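Long-range contacts in membrane lipoprotein family protein (PDB 4PEV), which probably serves as the solute-binding component of an ABC transporter, capturing nucleosides, and holds adenosine between its two lobes in the crystal: residues Y155-Q160 against G329-S334; L235-A240 against F263-E268; Q285-P290 against Q351-L356. One frame throughout, in Å; residues are numbered along the deposited sequence.

Contact 1 of 3, residues Y155-Q160 against G329-S334; sequences YLFREQ and GGLGLS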
loop_
_atom_site.group_PDB
_atom_site.type_symbol
_atom_site.label_atom_id
_atom_site.label_comp_id
_atom_site.label_asym_id
_atom_site.label_seq_id
_atom_site.Cartn_x
_atom_site.Cartn_y
_atom_site.Cartn_z
ATOM N N TYR C 155 -7.235 -6.947 10.917
ATOM C CA TYR C 155 -6.020 -7.246 10.153
ATOM C C TYR C 155 -5.233 -5.953 9.923
ATOM O O TYR C 155 -5.646 -5.082 9.160
ATOM C CB TYR C 155 -6.364 -7.932 8.835
ATOM C CG TYR C 155 -6.917 -9.344 8.995
ATOM C CD1 TYR C 155 -8.246 -9.560 9.341
ATOM C CD2 TYR C 155 -6.113 -10.457 8.788
ATOM C CE1 TYR C 155 -8.759 -10.846 9.480
ATOM C CE2 TYR C 155 -6.607 -11.743 8.928
ATOM C CZ TYR C 155 -7.936 -11.943 9.272
ATOM O OH TYR C 155 -8.441 -13.236 9.418
ATOM N N LEU C 156 -4.121 -5.825 10.643
ATOM C CA LEU C 156 -3.249 -4.663 10.570
ATOM C C LEU C 156 -1.992 -5.061 9.860
ATOM O O LEU C 156 -1.553 -6.203 9.992
ATOM C CB LEU C 156 -2.816 -4.227 11.960
ATOM C CG LEU C 156 -3.786 -3.346 12.719
ATOM C CD1 LEU C 156 -3.357 -3.314 14.177
ATOM C CD2 LEU C 156 -3.822 -1.953 12.104
ATOM N N PHE C 157 -1.395 -4.121 9.130
ATOM C CA PHE C 157 -0.090 -4.353 8.522
ATOM C C PHE C 157 0.955 -3.486 9.196
ATOM O O PHE C 157 0.634 -2.480 9.827
ATOM C CB PHE C 157 -0.127 -4.081 7.023
ATOM C CG PHE C 157 -1.023 -5.017 6.259
ATOM C CD1 PHE C 157 -2.385 -4.766 6.156
ATOM C CD2 PHE C 157 -0.506 -6.130 5.632
ATOM C CE1 PHE C 157 -3.211 -5.623 5.451
ATOM C CE2 PHE C 157 -1.324 -6.993 4.923
ATOM C CZ PHE C 157 -2.678 -6.739 4.831
ATOM N N ARG C 158 2.207 -3.900 9.079
ATOM C CA ARG C 158 3.318 -3.120 9.596
ATOM C C ARG C 158 4.000 -2.455 8.397
ATOM O O ARG C 158 5.037 -2.923 7.915
ATOM C CB ARG C 158 4.269 -4.029 10.385
ATOM C CG ARG C 158 3.638 -4.696 11.608
ATOM C CD ARG C 158 4.678 -5.439 12.451
ATOM N NE ARG C 158 5.273 -6.560 11.720
ATOM C CZ ARG C 158 4.718 -7.766 11.590
ATOM N NH1 ARG C 158 3.547 -8.047 12.168
ATOM N NH2 ARG C 158 5.339 -8.706 10.877
ATOM N N GLU C 159 3.389 -1.367 7.923
ATOM C CA GLU C 159 3.780 -0.704 6.677
ATOM C C GLU C 159 5.176 -0.114 6.721
ATOM O O GLU C 159 5.811 0.053 5.687
ATOM C CB GLU C 159 2.806 0.423 6.327
ATOM C CG GLU C 159 1.463 -0.031 5.789
ATOM C CD GLU C 159 0.448 -0.380 6.863
ATOM O OE1 GLU C 159 0.745 -0.259 8.070
ATOM O OE2 GLU C 159 -0.675 -0.775 6.488
ATOM N N GLN C 160 5.652 0.219 7.912
ATOM C CA GLN C 160 7.023 0.687 8.071
ATOM C C GLN C 160 7.994 -0.301 7.413
ATOM O O GLN C 160 8.983 0.091 6.767
ATOM C CB GLN C 160 7.383 0.855 9.553
ATOM C CG GLN C 160 6.403 1.693 10.375
ATOM C CD GLN C 160 5.515 0.867 11.306
ATOM O OE1 GLN C 160 4.954 -0.163 10.922
ATOM N NE2 GLN C 160 5.387 1.323 12.540
ATOM N N GLY C 329 4.807 -12.925 4.912
ATOM C CA GLY C 329 4.442 -12.781 3.508
ATOM C C GLY C 329 3.417 -11.685 3.276
ATOM O O GLY C 329 3.010 -11.443 2.140
ATOM N N GLY C 330 2.999 -11.009 4.342
ATOM C CA GLY C 330 1.925 -10.013 4.255
ATOM C C GLY C 330 2.339 -8.755 3.509
ATOM O O GLY C 330 1.510 -8.063 2.918
ATOM N N LEU C 331 3.635 -8.463 3.559
ATOM C CA LEU C 331 4.235 -7.366 2.803
ATOM C C LEU C 331 5.420 -7.901 2.002
ATOM O O LEU C 331 6.002 -8.917 2.355
ATOM C CB LEU C 331 4.690 -6.259 3.757
ATOM C CG LEU C 331 3.624 -5.757 4.727
ATOM C CD1 LEU C 331 4.238 -4.743 5.676
ATOM C CD2 LEU C 331 2.432 -5.152 3.987
ATOM N N GLY C 332 5.767 -7.226 0.918
ATOM C CA GLY C 332 6.894 -7.643 0.107
ATOM C C GLY C 332 7.176 -6.658 -0.998
ATOM O O GLY C 332 6.515 -5.624 -1.087
ATOM N N LEU C 333 8.179 -6.969 -1.817
ATOM C CA LEU C 333 8.436 -6.244 -3.050
ATOM C C LEU C 333 8.070 -7.109 -4.234
ATOM O O LEU C 333 8.077 -8.341 -4.183
ATOM C CB LEU C 333 9.904 -5.851 -3.174
ATOM C CG LEU C 333 10.482 -4.879 -2.144
ATOM C CD1 LEU C 333 11.953 -4.670 -2.429
ATOM C CD2 LEU C 333 9.767 -3.540 -2.159
ATOM N N SER C 334 7.771 -6.416 -5.314
ATOM C CA SER C 334 7.393 -6.999 -6.574
ATOM C C SER C 334 8.554 -7.793 -7.202
ATOM O O SER C 334 9.589 -7.211 -7.500
ATOM C CB SER C 334 6.999 -5.821 -7.471
ATOM O OG SER C 334 6.370 -6.230 -8.652
#
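Phe157 and Leu331 meet where the chain passes between the lobes of this solute-binding protein, consistent with the hinge of a periplasmic-binding fold of the PnrA-like family. Strand 152-157 belongs to the sheet of one lobe and is followed closely by helix 159-181, whereas strand 331-333 lies at the edge of the sheet of the other lobe. No hydrogen bond joins the two segments; the contact is van der Waals, built round Phe157 and Leu331. The Phe157 side chain starts with CB 4.1 Å from Leu331 CD2. A chi1 of -65° sets CG beside the backbone N, and that same methyl, Leu331 CD2, is again 4.1 Å from Phe157 CG. The closest apolar touch comes one atom further on, 3.5 Å between Phe157 CD2 and Leu331 CD2, the two side chains crossing obliquely. Beyond it the ring passes from methyl to backbone: Phe157 CE2 approaches Gly330 O at 3.6 Å. Leu324, from the neighbouring strand, and Asp142 also pack on the phenyl group. Arg158 forms a salt bridge with Glu161 in its own run of chain and another with Glu328, which ties it to the approach of segment 329-334. Next to it, Glu159 bridges to Lys299, an adenosine-binding residue, and to Arg200. Glu159 therefore stands in the second shell of the pocket, its side chain about 5 Å from the adenosine by nearest atoms. The other methyl of the leucine, Leu331 CD1, rests on the backbone at the turn, 4.1 Å from Glu159 N.

Contact 2 of 3, residues L235-A240 against F263-E268; sequences LGKTTA and FNAVKE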
loop_
_atom_site.group_PDB
_atom_site.type_symbol
_atom_site.label_atom_id
_atom_site.label_comp_id
_atom_site.label_asym_id
_atom_site.label_seq_id
_atom_site.Cartn_x
_atom_site.Cartn_y
_atom_site.Cartn_z
ATOM N N LEU C 235 -6.053 15.292 -9.047
ATOM C CA LEU C 235 -5.292 15.905 -7.966
ATOM C C LEU C 235 -3.952 15.183 -7.767
ATOM O O LEU C 235 -2.948 15.802 -7.427
ATOM C CB LEU C 235 -6.116 15.877 -6.667
ATOM C CG LEU C 235 -5.467 16.417 -5.386
ATOM C CD1 LEU C 235 -5.008 17.853 -5.574
ATOM C CD2 LEU C 235 -6.429 16.292 -4.213
ATOM N N GLY C 236 -3.949 13.872 -7.970
ATOM C CA GLY C 236 -2.718 13.098 -7.949
ATOM C C GLY C 236 -1.726 13.532 -9.015
ATOM O O GLY C 236 -0.531 13.578 -8.754
ATOM N N LYS C 237 -2.223 13.858 -10.206
ATOM C CA LYS C 237 -1.376 14.310 -11.307
ATOM C C LYS C 237 -0.821 15.714 -11.064
ATOM O O LYS C 237 0.368 15.927 -11.247
ATOM C CB LYS C 237 -2.134 14.259 -12.638
ATOM C CG LYS C 237 -1.227 14.397 -13.859
ATOM C CD LYS C 237 -1.978 14.569 -15.185
ATOM C CE LYS C 237 -2.842 13.353 -15.513
ATOM N NZ LYS C 237 -2.753 12.976 -16.963
ATOM N N THR C 238 -1.660 16.665 -10.654
ATOM C CA THR C 238 -1.179 18.035 -10.412
ATOM C C THR C 238 -0.168 18.061 -9.282
ATOM O O THR C 238 0.831 18.773 -9.362
ATOM C CB THR C 238 -2.292 19.053 -10.068
ATOM O OG1 THR C 238 -2.973 18.649 -8.874
ATOM C CG2 THR C 238 -3.279 19.188 -11.197
ATOM N N THR C 239 -0.424 17.300 -8.226
ATOM C CA THR C 239 0.531 17.219 -7.130
ATOM C C THR C 239 1.899 16.797 -7.657
ATOM O O THR C 239 2.900 17.439 -7.349
ATOM C CB THR C 239 0.097 16.224 -6.039
ATOM O OG1 THR C 239 -1.222 16.548 -5.591
ATOM C CG2 THR C 239 1.071 16.267 -4.853
ATOM N N ALA C 240 1.916 15.735 -8.468
ATOM C CA ALA C 240 3.146 15.183 -9.044
ATOM C C ALA C 240 3.849 16.155 -9.966
ATOM O O ALA C 240 5.066 16.224 -9.946
ATOM C CB ALA C 240 2.862 13.891 -9.787
ATOM N N PHE C 263 1.239 8.383 -11.688
ATOM C CA PHE C 263 1.827 7.571 -12.746
ATOM C C PHE C 263 1.779 8.302 -14.062
ATOM O O PHE C 263 2.752 8.294 -14.821
ATOM C CB PHE C 263 1.065 6.271 -12.956
ATOM C CG PHE C 263 1.238 5.257 -11.867
ATOM C CD1 PHE C 263 2.379 5.213 -11.082
ATOM C CD2 PHE C 263 0.262 4.280 -11.679
ATOM C CE1 PHE C 263 2.515 4.243 -10.098
ATOM C CE2 PHE C 263 0.400 3.301 -10.712
ATOM C CZ PHE C 263 1.523 3.285 -9.914
ATOM N N ASN C 264 0.640 8.918 -14.344
ATOM C CA ASN C 264 0.481 9.624 -15.599
ATOM C C ASN C 264 1.352 10.862 -15.693
ATOM O O ASN C 264 1.792 11.206 -16.766
ATOM C CB ASN C 264 -0.979 9.946 -15.852
ATOM C CG ASN C 264 -1.809 8.696 -16.053
ATOM O OD1 ASN C 264 -1.347 7.694 -16.591
ATOM N ND2 ASN C 264 -3.046 8.753 -15.618
ATOM N N ALA C 265 1.632 11.502 -14.569
ATOM C CA ALA C 265 2.498 12.671 -14.549
ATOM C C ALA C 265 3.954 12.310 -14.878
ATOM O O ALA C 265 4.655 13.068 -15.582
ATOM C CB ALA C 265 2.416 13.351 -13.192
ATOM N N VAL C 266 4.391 11.155 -14.370
ATOM C CA VAL C 266 5.750 10.653 -14.590
ATOM C C VAL C 266 5.906 10.168 -16.040
ATOM O O VAL C 266 6.992 10.274 -16.612
ATOM C CB VAL C 266 6.114 9.534 -13.562
ATOM C CG1 VAL C 266 7.512 8.965 -13.794
ATOM C CG2 VAL C 266 5.995 10.057 -12.141
ATOM N N LYS C 267 4.831 9.659 -16.646
ATOM C CA LYS C 267 4.862 9.292 -18.076
ATOM C C LYS C 267 5.131 10.493 -18.980
ATOM O O LYS C 267 5.927 10.419 -19.914
ATOM C CB LYS C 267 3.542 8.665 -18.517
ATOM C CG LYS C 267 3.264 7.295 -17.933
ATOM C CD LYS C 267 2.420 6.430 -18.852
ATOM C CE LYS C 267 0.977 6.899 -18.922
ATOM N NZ LYS C 267 0.419 6.643 -20.287
ATOM N N GLU C 268 4.461 11.603 -18.692
ATOM C CA GLU C 268 4.484 12.753 -19.579
ATOM C C GLU C 268 5.834 13.428 -19.376
ATOM O O GLU C 268 6.405 13.929 -20.318
ATOM C CB GLU C 268 3.237 13.664 -19.391
ATOM C CG GLU C 268 2.007 12.885 -18.869
ATOM C CD GLU C 268 0.615 13.223 -19.438
ATOM O OE1 GLU C 268 -0.228 12.278 -19.492
ATOM O OE2 GLU C 268 0.334 14.399 -19.783
#
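Asn264 opens the contact from the second helix, its CB lying 3.7 Å from Lys237 NZ, and the pair illustrates how neighbouring helices pack on one side of a Rossmann-like alpha/beta lobe. Helices 233-245 and 258-271 flank strand 248-254 in sequence, as parts of successive beta-alpha-beta crossovers, and their short segments meet at 46° with the axes 8.2 Å apart. The Asn264 amide has a partner of its own outside the two helices, OD1 being hydrogen-bonded to the hydroxyl of Tyr288, while CB meets both CE and NZ at the end of the lysine chain. Ala265 follows at the nearest point of the backbones and points toward the first helix. Its small CB lets the helices approach: it lies 3.5 Å from Ala240 CB, and 3.8 Å from Lys237 CG. Val266 turns to strand 248-254, where it shares Phe251 with Ala240, so that both helices rest on the same strand residue. One turn on from Asn264 comes Glu268, toward the outer part of the interface, the exact placing of its carboxylate being tentative. Lys237, with CG anti to its backbone N (chi1 -166°) and the chain bent further along, crosses Glu268 at about a right angle and forms a long salt bridge, 3.6 Å from Lys237 NZ to Glu268 OE1.

Contact 3 of 3, residues Q285-P290 against Q351-L356; sequences QEWYDP and QLPEGL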
loop_
_atom_site.group_PDB
_atom_site.type_symbol
_atom_site.label_atom_id
_atom_site.label_comp_id
_atom_site.label_asym_id
_atom_site.label_seq_id
_atom_site.Cartn_x
_atom_site.Cartn_y
_atom_site.Cartn_z
ATOM N N GLN C 285 1.981 -2.878 -9.763
ATOM C CA GLN C 285 1.348 -2.018 -10.754
ATOM C C GLN C 285 2.246 -1.707 -11.961
ATOM O O GLN C 285 1.932 -0.814 -12.747
ATOM C CB GLN C 285 0.884 -0.729 -10.077
ATOM C CG GLN C 285 -0.143 -0.970 -8.984
ATOM C CD GLN C 285 -0.455 0.284 -8.196
ATOM O OE1 GLN C 285 0.384 0.799 -7.465
ATOM N NE2 GLN C 285 -1.663 0.777 -8.339
ATOM N N GLU C 286 3.335 -2.465 -12.114
ATOM C CA GLU C 286 4.327 -2.207 -13.159
ATOM C C GLU C 286 3.685 -2.267 -14.532
ATOM O O GLU C 286 4.001 -1.482 -15.428
ATOM C CB GLU C 286 5.487 -3.214 -13.069
ATOM C CG GLU C 286 6.472 -2.962 -11.914
ATOM C CD GLU C 286 6.118 -3.657 -10.608
ATOM O OE1 GLU C 286 4.919 -3.796 -10.293
ATOM O OE2 GLU C 286 7.054 -4.038 -9.878
ATOM N N TRP C 287 2.767 -3.210 -14.681
ATOM C CA TRP C 287 2.021 -3.404 -15.926
ATOM C C TRP C 287 1.370 -2.140 -16.456
ATOM O O TRP C 287 1.125 -2.043 -17.647
ATOM C CB TRP C 287 0.939 -4.486 -15.732
ATOM C CG TRP C 287 -0.110 -4.088 -14.766
ATOM C CD1 TRP C 287 -0.142 -4.364 -13.447
ATOM C CD2 TRP C 287 -1.266 -3.291 -15.047
ATOM N NE1 TRP C 287 -1.246 -3.796 -12.881
ATOM C CE2 TRP C 287 -1.958 -3.136 -13.844
ATOM C CE3 TRP C 287 -1.788 -2.705 -16.218
ATOM C CZ2 TRP C 287 -3.141 -2.421 -13.754
ATOM C CZ3 TRP C 287 -2.962 -1.993 -16.137
ATOM C CH2 TRP C 287 -3.630 -1.855 -14.906
ATOM N N TYR C 288 1.056 -1.186 -15.585
ATOM C CA TYR C 288 0.363 0.026 -16.034
ATOM C C TYR C 288 1.253 0.824 -17.015
ATOM O O TYR C 288 0.787 1.257 -18.073
ATOM C CB TYR C 288 -0.131 0.867 -14.840
ATOM C CG TYR C 288 -0.921 2.111 -15.220
ATOM C CD1 TYR C 288 -2.270 2.037 -15.556
ATOM C CD2 TYR C 288 -0.311 3.363 -15.235
ATOM C CE1 TYR C 288 -2.988 3.170 -15.901
ATOM C CE2 TYR C 288 -1.018 4.503 -15.582
ATOM C CZ TYR C 288 -2.358 4.403 -15.913
ATOM O OH TYR C 288 -3.047 5.550 -16.255
ATOM N N ASP C 289 2.527 0.986 -16.660
ATOM C CA ASP C 289 3.562 1.460 -17.590
ATOM C C ASP C 289 4.916 0.999 -17.087
ATOM O O ASP C 289 5.437 1.566 -16.137
ATOM C CB ASP C 289 3.579 2.981 -17.753
ATOM C CG ASP C 289 4.751 3.457 -18.614
ATOM O OD1 ASP C 289 5.199 2.731 -19.534
ATOM O OD2 ASP C 289 5.248 4.560 -18.364
ATOM N N PRO C 290 5.505 -0.021 -17.728
ATOM C CA PRO C 290 6.699 -0.644 -17.153
ATOM C C PRO C 290 8.013 0.138 -17.366
ATOM O O PRO C 290 8.992 -0.079 -16.642
ATOM C CB PRO C 290 6.747 -2.006 -17.861
ATOM C CG PRO C 290 5.541 -2.070 -18.747
ATOM C CD PRO C 290 5.147 -0.656 -19.003
ATOM N N GLN C 351 -7.425 -4.245 -19.756
ATOM C CA GLN C 351 -6.926 -2.924 -19.355
ATOM C C GLN C 351 -5.377 -2.828 -19.291
ATOM O O GLN C 351 -4.825 -1.923 -18.673
ATOM C CB GLN C 351 -7.618 -2.448 -18.069
ATOM C CG GLN C 351 -7.288 -3.232 -16.819
ATOM C CD GLN C 351 -7.985 -2.672 -15.582
ATOM O OE1 GLN C 351 -8.143 -1.455 -15.428
ATOM N NE2 GLN C 351 -8.379 -3.558 -14.683
ATOM N N LEU C 352 -4.699 -3.746 -19.977
ATOM C CA LEU C 352 -3.269 -3.665 -20.185
ATOM C C LEU C 352 -3.019 -2.828 -21.434
ATOM O O LEU C 352 -3.719 -2.999 -22.426
ATOM C CB LEU C 352 -2.704 -5.060 -20.400
ATOM C CG LEU C 352 -1.182 -5.174 -20.569
ATOM C CD1 LEU C 352 -0.425 -4.945 -19.262
ATOM C CD2 LEU C 352 -0.861 -6.547 -21.122
ATOM N N PRO C 353 -2.013 -1.934 -21.410
ATOM C CA PRO C 353 -1.813 -1.073 -22.581
ATOM C C PRO C 353 -1.498 -1.808 -23.882
ATOM O O PRO C 353 -1.038 -2.960 -23.874
ATOM C CB PRO C 353 -0.631 -0.185 -22.173
ATOM C CG PRO C 353 -0.694 -0.149 -20.685
ATOM C CD PRO C 353 -1.141 -1.530 -20.293
ATOM N N GLU C 354 -1.742 -1.113 -24.989
ATOM C CA GLU C 354 -1.560 -1.666 -26.320
ATOM C C GLU C 354 -0.133 -2.161 -26.525
ATOM O O GLU C 354 0.804 -1.647 -25.920
ATOM C CB GLU C 354 -1.902 -0.602 -27.364
ATOM C CG GLU C 354 -2.201 -1.145 -28.755
ATOM C CD GLU C 354 -2.696 -0.060 -29.706
ATOM O OE1 GLU C 354 -2.087 0.113 -30.788
ATOM O OE2 GLU C 354 -3.683 0.636 -29.361
ATOM N N GLY C 355 0.007 -3.183 -27.363
ATOM C CA GLY C 355 1.309 -3.673 -27.832
ATOM C C GLY C 355 2.220 -4.119 -26.718
ATOM O O GLY C 355 3.394 -3.747 -26.670
ATOM N N LEU C 356 1.666 -4.928 -25.825
ATOM C CA LEU C 356 2.310 -5.264 -24.565
ATOM C C LEU C 356 1.691 -6.561 -24.077
ATOM O O LEU C 356 0.476 -6.668 -24.059
ATOM C CB LEU C 356 2.034 -4.147 -23.557
ATOM C CG LEU C 356 3.073 -3.865 -22.476
ATOM C CD1 LEU C 356 4.407 -3.473 -23.093
ATOM C CD2 LEU C 356 2.565 -2.762 -21.553
#
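Trp287 presents the rim of its indole to the backbone of 351-356, in the mixed-sheet lobe of this periplasmic-binding fold. The carbonyl Gln351 O lies at the ring edge, near the ring plane, 3.1 Å from Trp287 CZ3. Also at the edge and near the plane, Pro353 CD stands 4.3 Å from Trp287 CE3. Leu352 comes in obliquely instead, with its CD1 methyl 3.8 Å from Trp287 CB. A chi1 of 65° sets CG between the backbone N and the carbonyl carbon, and a chi2 of -94° turns the ring, one face of which is flanked near its rim by Gln285 O and Tyr288 CB. An alanine here would keep the touch of CB on Leu352 but would probably open a gap beside Gln351 O and Pro353 CD, taking away the flat edge against which this loop lies. Further along, Pro353 CG lies 3.3 Å from Tyr288 O, and Pro290 and Leu356 meet tip to tip, with 4.1 Å between Pro290 CG and Leu356 CD2. The contact thus joins the loop between strands 277-282 and 293-299, neighbours in the mixed sheet, to the connection between two helices: Trp287 also packs on Phe342, Ala343 and Ala346 of helix 336-348, while Pro290 touches Ile364 and Val365 of helix 358-372.

How the contacts relate
Taken together, the three contacts show how a two-lobed binding protein is knitted from distant parts of its chain. Contact 2 is nested inside the loop closed by contact 1, contact 3 follows contact 2 in series, and contacts 1 and 3 interlace. Contacts 2 and 3 belong to the lobe of the mixed sheet, with centres 17 Å apart, and Phe263 CD2 touches Tyr288 CD2 at 3.7 Å. Contact 1, at the probable hinge, lies about 25 Å from contact 2 and 24 Å from contact 3, centre to centre. A probable hydrogen bond of 2.6 Å between Ser334 OG and Glu286 OE2 nevertheless links the end of segment 329-334 to the 285-290 loop, so contacts 1 and 3 touch despite that distance.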